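Local structure of hypothetical protein (Enterococcus faecalis, 2OX7) at residues L118-Q122 against S123-Y127. The protein is of unknown function but contains a YopX domain and probably shares whatever role that family has. Sequence-based numbering, arbitrary orientation.
Sequences LVFCQ and SNILY
N124 reaches back from helix 122-126 to V119 in the loop before it. Its CB lies 3.4 Å from V119 O. N124 CG follows at 3.6 Å from V119 O. At the tip, N124 ND2 donates to V119 O over 2.9 Å, with an N-H...O angle of 156°. The bond uses a lone pair in the carbonyl plane, and V119 O sits close to the amide plane of N124. ND2 also packs against the CB atoms of L118 and V119. N124 ND2 has a second acceptor, D108 OD2 of the third subunit, and N124 OD1 makes a weak hydrogen bond with S123 OG of the second subunit, so both ends of this buried amide are engaged across subunit boundaries.

Residues 118-127 form part of the loop after strand 110-113 and the chain's single short helix, 122-126. C121 is the N-cap. Its SG stands between the backbone N and the carbonyl carbon (chi1 61°), which brings the sulfur over the helix start. There C121 SG accepts a weak capping bond from N124 N at 3.7 Å. C121 O takes the first helical bond, from I125 N at 3.0 Å. A weak bond from L126 N to Q122 O continues the turn.

I125 points back at the loop. Its CG1 and CD1 lie over C121 O, and I125 CD1 meets F120 CE1 at 3.6 Å, oblique to the ring. The F120 ring also makes an edge-to-face contact with W113, and both F120 and I125 touch L73.

Q122 bends at chi2 (66°), which turns its amide across the side chain of L126. Q122 NE2 lies 3.6 Å from L126 CG and donates to K74 O.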
ATOM      1  N   LEU A 118       3.954  -8.323   1.109  1.00 28.34           N
ATOM      2  CA  LEU A 118       4.269  -7.609   2.363  1.00 26.85           C
ATOM      3  C   LEU A 118       4.428  -6.169   1.961  1.00 26.12           C
ATOM      4  O   LEU A 118       4.867  -5.870   0.859  1.00 25.64           O
ATOM      5  CB  LEU A 118       5.556  -8.136   3.008  1.00 27.63           C
ATOM      6  CG  LEU A 118       5.582  -9.404   3.887  1.00 29.48           C
ATOM      7  CD1 LEU A 118       6.992  -9.629   4.425  1.00 31.64           C
ATOM      8  CD2 LEU A 118       4.553  -9.327   5.041  1.00 33.30           C
ATOM      9  N   VAL A 119       4.065  -5.265   2.845  1.00 24.51           N
ATOM     10  CA  VAL A 119       4.308  -3.860   2.622  1.00 24.81           C
ATOM     11  C   VAL A 119       5.833  -3.697   2.624  1.00 22.43           C
ATOM     12  O   VAL A 119       6.527  -4.114   3.550  1.00 21.92           O
ATOM     13  CB  VAL A 119       3.666  -3.031   3.766  1.00 24.34           C
ATOM     14  CG1 VAL A 119       4.044  -1.560   3.675  1.00 25.54           C
ATOM     15  CG2 VAL A 119       2.082  -3.199   3.766  1.00 27.66           C
ATOM     16  N   PHE A 120       6.362  -3.121   1.571  1.00 22.25           N
ATOM     17  CA  PHE A 120       7.807  -2.819   1.554  1.00 21.18           C
ATOM     18  C   PHE A 120       8.015  -1.547   2.348  1.00 21.08           C
ATOM     19  O   PHE A 120       7.724  -0.416   1.873  1.00 21.79           O
ATOM     20  CB  PHE A 120       8.261  -2.647   0.099  1.00 20.89           C
ATOM     21  CG  PHE A 120       9.732  -2.365  -0.056  1.00 18.61           C
ATOM     22  CD1 PHE A 120      10.669  -3.314   0.310  1.00 20.85           C
ATOM     23  CD2 PHE A 120      10.158  -1.148  -0.597  1.00 24.11           C
ATOM     24  CE1 PHE A 120      12.037  -3.082   0.165  1.00 21.99           C
ATOM     25  CE2 PHE A 120      11.546  -0.907  -0.762  1.00 23.52           C
ATOM     26  CZ  PHE A 120      12.464  -1.880  -0.381  1.00 22.71           C
ATOM     27  N   CYS A 121       8.539  -1.705   3.569  1.00 19.70           N
ATOM     28  CA  CYS A 121       8.800  -0.584   4.444  1.00 19.01           C
ATOM     29  C   CYS A 121       9.954  -0.993   5.394  1.00 17.96           C
ATOM     30  O   CYS A 121      10.306  -2.187   5.476  1.00 17.73           O
ATOM     31  CB  CYS A 121       7.525  -0.205   5.255  1.00 20.27           C
ATOM     32  SG  CYS A 121       6.944  -1.523   6.299  1.00 24.16           S
ATOM     33  N   GLN A 122      10.530  -0.018   6.076  1.00 16.42           N
ATOM     34  CA  GLN A 122      11.738  -0.303   6.859  1.00 17.22           C
ATOM     35  C   GLN A 122      11.487  -1.372   7.928  1.00 16.83           C
ATOM     36  O   GLN A 122      12.325  -2.237   8.170  1.00 16.73           O
ATOM     37  CB  GLN A 122      12.269   0.960   7.496  1.00 16.82           C
ATOM     38  CG  GLN A 122      13.614   0.720   8.228  1.00 18.01           C
ATOM     39  CD  GLN A 122      14.718   0.361   7.222  1.00 20.55           C
ATOM     40  OE1 GLN A 122      15.333   1.257   6.625  1.00 19.41           O
ATOM     41  NE2 GLN A 122      14.958  -0.920   7.022  1.00 16.90           N
ATOM     42  N   SER A 123      10.354  -1.296   8.604  1.00 15.69           N
ATOM     43  CA  SER A 123      10.135  -2.226   9.720  1.00 16.84           C
ATOM     44  C   SER A 123       9.921  -3.658   9.186  1.00 16.60           C
ATOM     45  O   SER A 123      10.379  -4.628   9.832  1.00 17.25           O
ATOM     46  CB  SER A 123       8.929  -1.749  10.579  1.00 16.87           C
ATOM     47  OG  SER A 123       7.743  -1.912   9.842  1.00 18.73           O
ATOM     48  N   ASN A 124       9.269  -3.818   8.022  1.00 16.33           N
ATOM     49  CA  ASN A 124       9.141  -5.165   7.443  1.00 17.75           C
ATOM     50  C   ASN A 124      10.467  -5.745   6.945  1.00 16.77           C
ATOM     51  O   ASN A 124      10.720  -6.980   7.012  1.00 18.59           O
ATOM     52  CB  ASN A 124       8.154  -5.230   6.290  1.00 17.87           C
ATOM     53  CG  ASN A 124       6.794  -5.766   6.731  1.00 19.20           C
ATOM     54  OD1 ASN A 124       6.687  -6.570   7.676  1.00 19.71           O
ATOM     55  ND2 ASN A 124       5.756  -5.355   5.999  1.00 18.72           N
ATOM     56  N   ILE A 125      11.321  -4.860   6.471  1.00 17.79           N
ATOM     57  CA  ILE A 125      12.666  -5.311   6.039  1.00 17.16           C
ATOM     58  C   ILE A 125      13.441  -5.918   7.224  1.00 18.87           C
ATOM     59  O   ILE A 125      14.216  -6.861   7.065  1.00 20.08           O
ATOM     60  CB  ILE A 125      13.441  -4.163   5.342  1.00 17.10           C
ATOM     61  CG1 ILE A 125      12.774  -3.772   3.999  1.00 17.79           C
ATOM     62  CG2 ILE A 125      14.909  -4.566   5.077  1.00 17.69           C
ATOM     63  CD1 ILE A 125      13.168  -2.368   3.555  1.00 19.24           C
ATOM     64  N   LEU A 126      13.218  -5.373   8.427  1.00 17.99           N
ATOM     65  CA  LEU A 126      14.012  -5.752   9.600  1.00 20.15           C
ATOM     66  C   LEU A 126      13.339  -6.738  10.537  1.00 22.00           C
ATOM     67  O   LEU A 126      13.989  -7.243  11.482  1.00 22.81           O
ATOM     68  CB  LEU A 126      14.428  -4.480  10.352  1.00 18.40           C
ATOM     69  CG  LEU A 126      15.263  -3.484   9.536  1.00 19.91           C
ATOM     70  CD1 LEU A 126      15.600  -2.205  10.372  1.00 22.89           C
ATOM     71  CD2 LEU A 126      16.562  -4.113   8.945  1.00 21.14           C
ATOM     72  N   TYR A 127      12.069  -7.022  10.284  1.00 22.99           N
ATOM     73  CA  TYR A 127      11.230  -7.769  11.236  1.00 24.14           C
ATOM     74  C   TYR A 127      11.701  -9.224  11.289  1.00 26.20           C
ATOM     75  O   TYR A 127      12.077  -9.800  10.260  1.00 26.53           O
ATOM     76  CB  TYR A 127       9.791  -7.701  10.751  1.00 25.82           C
ATOM     77  CG  TYR A 127       8.749  -8.161  11.754  1.00 28.83           C
ATOM     78  CD1 TYR A 127       8.706  -7.613  13.048  1.00 28.16           C
ATOM     79  CD2 TYR A 127       7.774  -9.067  11.382  1.00 33.01           C
ATOM     80  CE1 TYR A 127       7.705  -8.016  13.960  1.00 30.50           C
ATOM     81  CE2 TYR A 127       6.768  -9.478  12.281  1.00 32.58           C
ATOM     82  CZ  TYR A 127       6.756  -8.939  13.560  1.00 31.67           C
ATOM     83  OH  TYR A 127       5.757  -9.352  14.429  1.00 34.96           O
TER